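Local coordinates for probable transcriptional regulator, TetR family protein (Rhodococcus sp., PDB 3BJB) that probably regulates transcription as a TetR-family factor that binds DNA through an N-terminal helix-turn-helix domain, at residues B[41-45]-B[46-50]; B[54-57]-B[58-61]; B[130-133]-B[134-137]; B[153-157]-B[158-162]. All coordinates share one frame; numbering follows the deposited sequence.

Contact 1: B[41-45]-B[46-50]; sequences ARVQM and HEVAK
The first helix of the predicted helix-turn-helix motif starts here, with Gln-44 as N-cap residue of helix 45-51 and its carbonyl facing the first turn. Gln-44 O takes the amide of Val-48 in a bond of 3.2 Å whose N-H...O angle is 164°, and a weak, more bent bond from Glu-47 N at 2.9 Å. One residue on, Met-45 O receives Ala-49 N at 2.9 Å, which sets the regular helical pattern. On the exposed side the Gln-44 amide and the His-46 ring run side by side in the same direction, their planes 20° apart. The torsion His-46 chi1 of 77°, with CG between the backbone N and the carbonyl carbon, lays the ring alongside the Gln-44 side chain and brings His-46 CD2 to 3.6 Å from Gln-44 CB. The selenomethionine Met-45 packs its side chain on helices 56-62 and 66-86, while Val-43 rests on Leu-34 of helix 22-37 and Phe-70 of helix 66-86, so the start of this helix is held between helices 22-37, 56-62 and 66-86. On the buried side the valine pair meets at 4.2 Å, Val-43 CG1 against Val-48 CG2.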
loop_
_atom_site.group_PDB
_atom_site.type_symbol
_atom_site.label_atom_id
_atom_site.label_comp_id
_atom_site.label_asym_id
_atom_site.label_seq_id
_atom_site.Cartn_x
_atom_site.Cartn_y
_atom_site.Cartn_z
ATOM N N ALA B 41 0.256 -9.028 14.029
ATOM C CA ALA B 41 0.863 -10.343 14.279
ATOM C C ALA B 41 0.585 -10.895 15.676
ATOM O O ALA B 41 0.553 -12.104 15.886
ATOM C CB ALA B 41 2.380 -10.274 14.030
ATOM N N ARG B 42 0.343 -9.999 16.623
ATOM C CA ARG B 42 0.077 -10.378 17.978
ATOM C C ARG B 42 -1.415 -10.350 18.312
ATOM O O ARG B 42 -1.789 -10.417 19.478
ATOM C CB ARG B 42 0.877 -9.453 18.888
ATOM C CG ARG B 42 2.387 -9.739 18.846
ATOM C CD ARG B 42 3.207 -8.783 19.712
ATOM N NE ARG B 42 2.897 -8.962 21.137
ATOM C CZ ARG B 42 3.745 -9.439 22.046
ATOM N NH1 ARG B 42 4.990 -9.772 21.704
ATOM N NH2 ARG B 42 3.345 -9.559 23.303
ATOM N N VAL B 43 -2.269 -10.257 17.289
ATOM C CA VAL B 43 -3.722 -10.249 17.514
ATOM C C VAL B 43 -4.317 -11.597 17.151
ATOM O O VAL B 43 -4.307 -12.000 15.995
ATOM C CB VAL B 43 -4.444 -9.137 16.739
ATOM C CG1 VAL B 43 -5.928 -9.196 17.004
ATOM C CG2 VAL B 43 -3.893 -7.767 17.133
ATOM N N GLN B 44 -4.857 -12.293 18.139
ATOM C CA GLN B 44 -5.309 -13.636 17.878
ATOM C C GLN B 44 -6.786 -13.818 17.994
ATOM O O GLN B 44 -7.439 -13.257 18.871
ATOM C CB GLN B 44 -4.578 -14.630 18.749
ATOM C CG GLN B 44 -3.138 -14.866 18.289
ATOM C CD GLN B 44 -2.211 -14.984 19.474
ATOM O OE1 GLN B 44 -1.000 -15.134 19.318
ATOM N NE2 GLN B 44 -2.779 -14.907 20.679
HETATM N N MSE B 45 -7.309 -14.631 17.088
HETATM C CA MSE B 45 -8.733 -14.825 16.969
HETATM C C MSE B 45 -9.358 -15.264 18.280
HETATM O O MSE B 45 -10.464 -14.838 18.613
HETATM C CB MSE B 45 -9.010 -15.805 15.841
HETATM C CG MSE B 45 -8.592 -15.248 14.492
HETATM SE SE MSE B 45 -9.710 -13.700 13.967
HETATM C CE MSE B 45 -11.249 -14.668 13.242
ATOM N N HIS B 46 -8.634 -16.080 19.040
ATOM C CA HIS B 46 -9.159 -16.604 20.308
ATOM C C HIS B 46 -9.296 -15.516 21.406
ATOM O O HIS B 46 -10.179 -15.608 22.265
ATOM C CB HIS B 46 -8.377 -17.852 20.784
ATOM C CG HIS B 46 -7.053 -17.541 21.404
ATOM N ND1 HIS B 46 -6.874 -17.453 22.770
ATOM C CD2 HIS B 46 -5.840 -17.292 20.847
ATOM C CE1 HIS B 46 -5.611 -17.156 23.029
ATOM N NE2 HIS B 46 -4.961 -17.056 21.880
ATOM N N GLU B 47 -8.439 -14.487 21.354
ATOM C CA GLU B 47 -8.586 -13.327 22.240
ATOM C C GLU B 47 -9.769 -12.399 21.830
ATOM O O GLU B 47 -10.571 -12.004 22.686
ATOM C CB GLU B 47 -7.243 -12.596 22.431
ATOM C CG GLU B 47 -7.296 -11.292 23.286
ATOM C CD GLU B 47 -7.735 -11.474 24.772
ATOM O OE1 GLU B 47 -8.236 -12.571 25.154
ATOM O OE2 GLU B 47 -7.578 -10.503 25.565
ATOM N N VAL B 48 -9.899 -12.089 20.532
ATOM C CA VAL B 48 -11.123 -11.426 20.011
ATOM C C VAL B 48 -12.393 -12.197 20.455
ATOM O O VAL B 48 -13.384 -11.591 20.879
ATOM C CB VAL B 48 -11.119 -11.219 18.431
ATOM C CG1 VAL B 48 -12.373 -10.477 17.950
ATOM C CG2 VAL B 48 -9.863 -10.478 17.930
ATOM N N ALA B 49 -12.357 -13.528 20.381
ATOM C CA ALA B 49 -13.508 -14.316 20.798
ATOM C C ALA B 49 -13.783 -14.123 22.291
ATOM O O ALA B 49 -14.932 -13.891 22.695
ATOM C CB ALA B 49 -13.312 -15.778 20.464
ATOM N N LYS B 50 -12.716 -14.207 23.090
ATOM C CA LYS B 50 -12.775 -13.939 24.530
ATOM C C LYS B 50 -13.206 -12.487 24.889
ATOM O O LYS B 50 -13.834 -12.272 25.914
ATOM C CB LYS B 50 -11.441 -14.310 25.217
ATOM C CG LYS B 50 -11.423 -13.911 26.687
ATOM C CD LYS B 50 -10.186 -14.305 27.482
ATOM C CE LYS B 50 -10.484 -13.997 28.978
ATOM N NZ LYS B 50 -9.501 -14.463 30.003
#

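Contact 2: B[54-57]-B[58-61]; sequences VAIG and TLYR
Ile-56 and Tyr-60, one turn apart on helix 56-62, lie side by side and point the same way. The isoleucine lays CG1 and CD1 along one flank of the phenol ring, and both carbons come to 3.3 Å from Tyr-60 CE1. Ile-56 reaches it with CG1 anti to its own backbone N (chi1 -177°). Ile-56 O accepts Tyr-60 N at 2.9 Å and also approaches the ring obliquely, 3.2 Å from Tyr-60 CD1. Round the helix, Thr-58 turns its two branches to different partners: Thr-58 OG1 lies 3.6 Å from Ala-55 CB, whereas CG2 faces Val-54 CB. Leu-59 is buried and meets Met-45 and Val-48 of helix 45-51, and its CB touches Val-54 CG2 at 4.3 Å. This is the second helix of the predicted helix-turn-helix, the recognition helix in the TetR family. Ala-55 is its N-cap residue, and Ala-55 O receives a nearly straight bond from Leu-59 N at 3.0 Å and a weak one from Thr-58 N. The hydrogen bonds between the two segments are all main chain, while the side chains meet mainly through carbon; Leu-59 anchors the inner face, and exposed Tyr-60 and Arg-61 are consistent with a surface offered to DNA.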
loop_
_atom_site.group_PDB
_atom_site.type_symbol
_atom_site.label_atom_id
_atom_site.label_comp_id
_atom_site.label_asym_id
_atom_site.label_seq_id
_atom_site.Cartn_x
_atom_site.Cartn_y
_atom_site.Cartn_z
ATOM N N VAL B 54 -17.787 -14.292 22.934
ATOM C CA VAL B 54 -18.416 -15.232 21.999
ATOM C C VAL B 54 -17.572 -16.506 21.839
ATOM O O VAL B 54 -16.391 -16.526 22.231
ATOM C CB VAL B 54 -18.652 -14.586 20.601
ATOM C CG1 VAL B 54 -19.587 -13.391 20.701
ATOM C CG2 VAL B 54 -17.332 -14.179 19.945
ATOM N N ALA B 55 -18.177 -17.559 21.274
ATOM C CA ALA B 55 -17.455 -18.788 20.924
ATOM C C ALA B 55 -16.542 -18.541 19.718
ATOM O O ALA B 55 -16.907 -17.777 18.809
ATOM C CB ALA B 55 -18.423 -19.900 20.620
ATOM N N ILE B 56 -15.367 -19.189 19.719
ATOM C CA ILE B 56 -14.387 -19.064 18.619
ATOM C C ILE B 56 -15.023 -19.450 17.269
ATOM O O ILE B 56 -14.755 -18.820 16.244
ATOM C CB ILE B 56 -13.051 -19.853 18.905
ATOM C CG1 ILE B 56 -12.010 -19.652 17.797
ATOM C CG2 ILE B 56 -13.311 -21.348 19.035
ATOM C CD1 ILE B 56 -11.250 -18.314 17.795
ATOM N N GLY B 57 -15.881 -20.472 17.297
ATOM C CA GLY B 57 -16.618 -20.920 16.117
ATOM C C GLY B 57 -17.658 -19.918 15.658
ATOM O O GLY B 57 -17.996 -19.874 14.471
ATOM N N THR B 58 -18.172 -19.126 16.603
ATOM C CA THR B 58 -19.144 -18.079 16.304
ATOM C C THR B 58 -18.410 -16.971 15.546
ATOM O O THR B 58 -18.862 -16.485 14.508
ATOM C CB THR B 58 -19.841 -17.531 17.612
ATOM O OG1 THR B 58 -20.727 -18.512 18.176
ATOM C CG2 THR B 58 -20.629 -16.255 17.319
ATOM N N LEU B 59 -17.242 -16.615 16.066
ATOM C CA LEU B 59 -16.382 -15.622 15.456
ATOM C C LEU B 59 -15.895 -16.050 14.068
ATOM O O LEU B 59 -15.793 -15.213 13.145
ATOM C CB LEU B 59 -15.191 -15.320 16.377
ATOM C CG LEU B 59 -14.204 -14.207 15.960
ATOM C CD1 LEU B 59 -14.732 -12.801 16.258
ATOM C CD2 LEU B 59 -12.884 -14.432 16.627
ATOM N N TYR B 60 -15.579 -17.333 13.918
ATOM C CA TYR B 60 -14.986 -17.810 12.668
ATOM C C TYR B 60 -16.060 -17.847 11.598
ATOM O O TYR B 60 -15.840 -17.452 10.445
ATOM C CB TYR B 60 -14.290 -19.165 12.849
ATOM C CG TYR B 60 -12.825 -19.059 13.206
ATOM C CD1 TYR B 60 -12.328 -19.601 14.394
ATOM C CD2 TYR B 60 -11.920 -18.414 12.353
ATOM C CE1 TYR B 60 -10.966 -19.512 14.721
ATOM C CE2 TYR B 60 -10.551 -18.320 12.675
ATOM C CZ TYR B 60 -10.099 -18.874 13.859
ATOM O OH TYR B 60 -8.781 -18.766 14.186
ATOM N N ARG B 61 -17.233 -18.285 12.021
ATOM C CA ARG B 61 -18.443 -18.197 11.225
ATOM C C ARG B 61 -18.627 -16.788 10.635
ATOM O O ARG B 61 -18.904 -16.617 9.445
ATOM C CB ARG B 61 -19.633 -18.536 12.111
ATOM C CG ARG B 61 -20.771 -19.167 11.394
ATOM C CD ARG B 61 -21.968 -19.253 12.308
ATOM N NE ARG B 61 -23.083 -19.913 11.643
ATOM C CZ ARG B 61 -23.788 -19.392 10.639
ATOM N NH1 ARG B 61 -24.789 -20.095 10.111
ATOM N NH2 ARG B 61 -23.499 -18.182 10.163
#

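Contact 3: B[130-133]-B[134-137]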
loop_
_atom_site.group_PDB
_atom_site.type_symbol
_atom_site.label_atom_id
_atom_site.label_comp_id
_atom_site.label_asym_id
_atom_site.label_seq_id
_atom_site.Cartn_x
_atom_site.Cartn_y
_atom_site.Cartn_z
ATOM N N ALA B 130 -11.520 -11.771 -4.470
ATOM C CA ALA B 130 -12.273 -12.983 -4.735
ATOM C C ALA B 130 -12.465 -13.813 -3.464
ATOM O O ALA B 130 -13.506 -14.459 -3.299
ATOM C CB ALA B 130 -11.600 -13.807 -5.831
ATOM N N SER B 131 -11.469 -13.782 -2.574
ATOM C CA SER B 131 -11.487 -14.596 -1.346
ATOM C C SER B 131 -12.202 -13.946 -0.157
ATOM O O SER B 131 -12.885 -14.635 0.614
ATOM C CB SER B 131 -10.072 -15.037 -0.942
ATOM O OG SER B 131 -9.082 -14.273 -1.596
ATOM N N VAL B 132 -12.022 -12.635 -0.001
ATOM C CA VAL B 132 -12.709 -11.889 1.043
ATOM C C VAL B 132 -13.509 -10.783 0.382
ATOM O O VAL B 132 -12.948 -9.769 -0.039
ATOM C CB VAL B 132 -11.760 -11.419 2.199
ATOM C CG1 VAL B 132 -10.287 -11.610 1.849
ATOM C CG2 VAL B 132 -12.079 -9.986 2.663
ATOM N N PRO B 133 -14.832 -11.010 0.251
ATOM C CA PRO B 133 -15.766 -10.210 -0.537
ATOM C C PRO B 133 -16.153 -8.884 0.107
ATOM O O PRO B 133 -16.941 -8.140 -0.471
ATOM C CB PRO B 133 -17.007 -11.116 -0.638
ATOM C CG PRO B 133 -16.601 -12.444 -0.071
ATOM C CD PRO B 133 -15.525 -12.130 0.909
ATOM N N ASP B 134 -15.630 -8.608 1.297
ATOM C CA ASP B 134 -15.790 -7.308 1.925
ATOM C C ASP B 134 -14.678 -6.385 1.424
ATOM O O ASP B 134 -14.705 -5.174 1.671
ATOM C CB ASP B 134 -15.661 -7.422 3.456
ATOM C CG ASP B 134 -17.002 -7.514 4.185
ATOM O OD1 ASP B 134 -18.064 -7.285 3.558
ATOM O OD2 ASP B 134 -16.984 -7.802 5.411
ATOM N N ALA B 135 -13.683 -6.957 0.745
ATOM C CA ALA B 135 -12.509 -6.188 0.333
ATOM C C ALA B 135 -12.928 -5.122 -0.663
ATOM O O ALA B 135 -12.495 -3.984 -0.550
ATOM C CB ALA B 135 -11.431 -7.098 -0.257
ATOM N N GLY B 136 -13.785 -5.500 -1.622
ATOM C CA GLY B 136 -14.419 -4.537 -2.534
ATOM C C GLY B 136 -15.160 -3.402 -1.836
ATOM O O GLY B 136 -14.868 -2.234 -2.080
ATOM N N LYS B 137 -16.110 -3.759 -0.968
ATOM C CA LYS B 137 -16.872 -2.806 -0.151
ATOM C C LYS B 137 -16.128 -1.553 0.307
ATOM O O LYS B 137 -16.728 -0.494 0.364
ATOM C CB LYS B 137 -17.420 -3.478 1.100
ATOM C CG LYS B 137 -18.696 -4.240 0.914
ATOM C CD LYS B 137 -19.490 -4.286 2.227
ATOM C CE LYS B 137 -20.614 -5.313 2.165
ATOM N NZ LYS B 137 -21.601 -4.955 1.117
#
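Between Val-132 and Ala-135 the backbone folds into a tight turn, closed by a bond from Ala-135 N to Val-132 O of 3.0 Å with an N-H...O angle of 154°. The amide does not meet a lone pair of that oxygen: it comes from above the carbonyl plane, 42° out of it. The same carbonyl lies against the alanine side chain, with Ala-135 CB 3.1 Å from Val-132 O. Val-132 adds a branch from its own side chain, as Val-132 CG2 faces Ala-135 CB at 4.2 Å and lies 3.9 Å from Ala-135 N, so the backbone bond has an apolar flank. This turn leads from the loop after helix 114-126 into helix 134-150 of the TetR-type C-terminal domain, and the first turn of that helix is only weakly bonded. Pro-133 and Asp-134 are the two central residues of the turn. The proline ring stands beside the next peptide, with Pro-133 CB and CD each 3.5 Å from Asp-134 N. The buried Val-132 packs on His-68, while Asp-134 touches Val-71 and Ala-72 and Lys-137 touches Val-75. All four partners belong to helix 66-86, which runs on from the DNA-binding domain, so the turn lies against the helix that joins the two parts of the subunit. Just before it, Ser-131 OG is hydrogen-bonded to Asn-128 O, tying the loop back to Asn-128, just after helix 114-126.

Contact 4: B[153-157]-B[158-162]. With SO4 (sulfate ion), chain K; SO4 (sulfate ion), chain M.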
loop_
_atom_site.group_PDB
_atom_site.type_symbol
_atom_site.label_atom_id
_atom_site.label_comp_id
_atom_site.label_asym_id
_atom_site.label_seq_id
_atom_site.Cartn_x
_atom_site.Cartn_y
_atom_site.Cartn_z
ATOM N N GLU B 153 -23.591 13.391 -8.138
ATOM C CA GLU B 153 -24.638 12.416 -8.047
ATOM C C GLU B 153 -24.574 11.453 -9.225
ATOM O O GLU B 153 -25.124 10.355 -9.163
ATOM C CB GLU B 153 -25.972 13.139 -8.031
ATOM C CG GLU B 153 -26.995 12.465 -7.168
ATOM C CD GLU B 153 -27.464 13.365 -6.038
ATOM O OE1 GLU B 153 -27.921 14.497 -6.326
ATOM O OE2 GLU B 153 -27.364 12.923 -4.862
ATOM N N HIS B 154 -23.958 11.903 -10.312
ATOM C CA HIS B 154 -23.840 11.139 -11.544
ATOM C C HIS B 154 -22.403 11.121 -12.046
ATOM O O HIS B 154 -22.055 11.880 -12.931
ATOM C CB HIS B 154 -24.721 11.755 -12.642
ATOM C CG HIS B 154 -26.191 11.669 -12.376
ATOM N ND1 HIS B 154 -26.840 12.524 -11.518
ATOM C CD2 HIS B 154 -27.132 10.824 -12.845
ATOM C CE1 HIS B 154 -28.114 12.199 -11.458
ATOM N NE2 HIS B 154 -28.317 11.174 -12.258
ATOM N N PRO B 155 -21.581 10.249 -11.482
ATOM C CA PRO B 155 -20.203 10.042 -11.876
ATOM C C PRO B 155 -20.057 9.626 -13.325
ATOM O O PRO B 155 -20.688 8.669 -13.754
ATOM C CB PRO B 155 -19.796 8.881 -10.988
ATOM C CG PRO B 155 -20.621 9.061 -9.773
ATOM C CD PRO B 155 -21.932 9.426 -10.310
ATOM N N THR B 156 -19.245 10.351 -14.079
ATOM C CA THR B 156 -18.786 9.853 -15.367
ATOM C C THR B 156 -17.728 8.810 -15.031
ATOM O O THR B 156 -17.171 8.828 -13.926
ATOM C CB THR B 156 -18.178 10.976 -16.250
ATOM O OG1 THR B 156 -17.074 11.600 -15.573
ATOM C CG2 THR B 156 -19.235 12.036 -16.595
ATOM N N GLU B 157 -17.440 7.895 -15.952
ATOM C CA GLU B 157 -16.400 6.884 -15.682
ATOM C C GLU B 157 -15.011 7.510 -15.470
ATOM O O GLU B 157 -14.219 7.028 -14.675
ATOM C CB GLU B 157 -16.365 5.806 -16.775
ATOM C CG GLU B 157 -17.705 5.064 -17.002
ATOM C CD GLU B 157 -18.538 4.876 -15.718
ATOM O OE1 GLU B 157 -18.175 4.023 -14.873
ATOM O OE2 GLU B 157 -19.576 5.578 -15.575
ATOM N N GLU B 158 -14.743 8.602 -16.172
ATOM C CA GLU B 158 -13.524 9.370 -15.999
ATOM C C GLU B 158 -13.331 9.818 -14.535
ATOM O O GLU B 158 -12.226 9.691 -14.001
ATOM C CB GLU B 158 -13.525 10.590 -16.925
ATOM C CG GLU B 158 -12.159 10.894 -17.516
ATOM C CD GLU B 158 -11.701 12.319 -17.250
ATOM O OE1 GLU B 158 -12.266 13.263 -17.878
ATOM O OE2 GLU B 158 -10.756 12.477 -16.411
ATOM N N ASP B 159 -14.410 10.358 -13.942
ATOM C CA ASP B 159 -14.541 10.661 -12.516
ATOM C C ASP B 159 -14.250 9.472 -11.616
ATOM O O ASP B 159 -13.515 9.604 -10.653
ATOM C CB ASP B 159 -15.971 11.067 -12.191
ATOM C CG ASP B 159 -16.366 12.408 -12.781
ATOM O OD1 ASP B 159 -15.496 13.310 -12.829
ATOM O OD2 ASP B 159 -17.562 12.550 -13.162
ATOM N N LEU B 160 -14.882 8.333 -11.890
ATOM C CA LEU B 160 -14.707 7.129 -11.073
ATOM C C LEU B 160 -13.245 6.686 -11.106
ATOM O O LEU B 160 -12.624 6.374 -10.074
ATOM C CB LEU B 160 -15.593 6.002 -11.626
ATOM C CG LEU B 160 -17.014 5.724 -11.107
ATOM C CD1 LEU B 160 -17.382 6.652 -9.961
ATOM C CD2 LEU B 160 -18.093 5.723 -12.214
ATOM N N THR B 161 -12.709 6.676 -12.320
ATOM C CA THR B 161 -11.316 6.350 -12.585
ATOM C C THR B 161 -10.426 7.263 -11.756
ATOM O O THR B 161 -9.652 6.775 -10.925
ATOM C CB THR B 161 -11.027 6.418 -14.124
ATOM O OG1 THR B 161 -11.708 5.342 -14.772
ATOM C CG2 THR B 161 -9.552 6.313 -14.436
ATOM N N ALA B 162 -10.582 8.574 -11.927
ATOM C CA ALA B 162 -9.807 9.575 -11.151
ATOM C C ALA B 162 -9.809 9.293 -9.654
ATOM O O ALA B 162 -8.764 9.271 -9.012
ATOM C CB ALA B 162 -10.295 10.990 -11.438
HETATM S S SO4 K . -24.228 15.673 -10.709
HETATM O O1 SO4 K . -24.233 17.045 -11.212
HETATM O O2 SO4 K . -25.519 14.993 -10.851
HETATM O O3 SO4 K . -23.227 14.966 -11.507
HETATM O O4 SO4 K . -23.981 15.706 -9.269
HETATM S S SO4 M . -17.582 8.983 -19.539
HETATM O O1 SO4 M . -16.527 9.211 -18.544
HETATM O O2 SO4 M . -17.880 10.250 -20.217
HETATM O O3 SO4 M . -17.073 8.045 -20.537
HETATM O O4 SO4 M . -18.783 8.450 -18.885
#
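Thr-156 and Asp-159 form a capping box at the start of helix 157-179. Its polar core is Asp-159 OD2, which takes two bonds from the same threonine: Thr-156 OG1 at 2.6 Å, coming from above the carboxylate plane, and Thr-156 N at 2.9 Å on the anti side, both from one face of that plane. In return Asp-159 N donates weakly to Thr-156 OG1. With Thr-156 OG1 placed between its backbone N and carbonyl carbon (chi1 58°), the hydroxyl faces the helix and can serve both roles. Backbone bonds continue the turn, Leu-160 N to Thr-156 O at 3.1 Å and Thr-161 N to Glu-157 O at 2.8 Å. Glu-157 O is gripped twice, since Thr-161 OG1 also donates to it from above the carbonyl plane.

The apolar contact is Leu-160 CD1 on Pro-155 CB at 3.4 Å; Leu-160 CD2 instead lies beside the Glu-157 carboxylate.

Two sulfate ions, probably from the crystallisation liquor, occupy amide sites. The sulfate of chain M sits at the helix N-terminus, its O1 bound by Glu-158 N at 3.0 Å and its O4 by Glu-157 N, where the helix dipole would be expected to assist an anion. The sulfate of chain K accepts from Glu-153 N and, near the ring plane, through its O2 from His-154 ND1 at 2.9 Å.

Pro-155 and Leu-160 both pack on Leu-147 of the preceding helix 134-150, and Thr-161 packs on Arg-193 of the second subunit.

Contacts 1 and 2 start the two helices of the predicted helix-turn-helix, with centres 11 Å apart. They touch directly: Ala-49 O and Val-54 N make a probable hydrogen bond of 2.9 Å, and Met-45 CB packs against Tyr-60 OH at 3.4 Å. Contact 3 belongs to the C-terminal domain but lies between the others in space, its centre about 22 Å from those of contacts 1 and 4 and 20 Å from that of contact 2. Contact 4, at the start of the next helix, is about 40 Å from both helix-turn-helix contacts, centre to centre, and on the other side of the chain's centre. Its two sulfates are therefore remote from the probable DNA-reading surface.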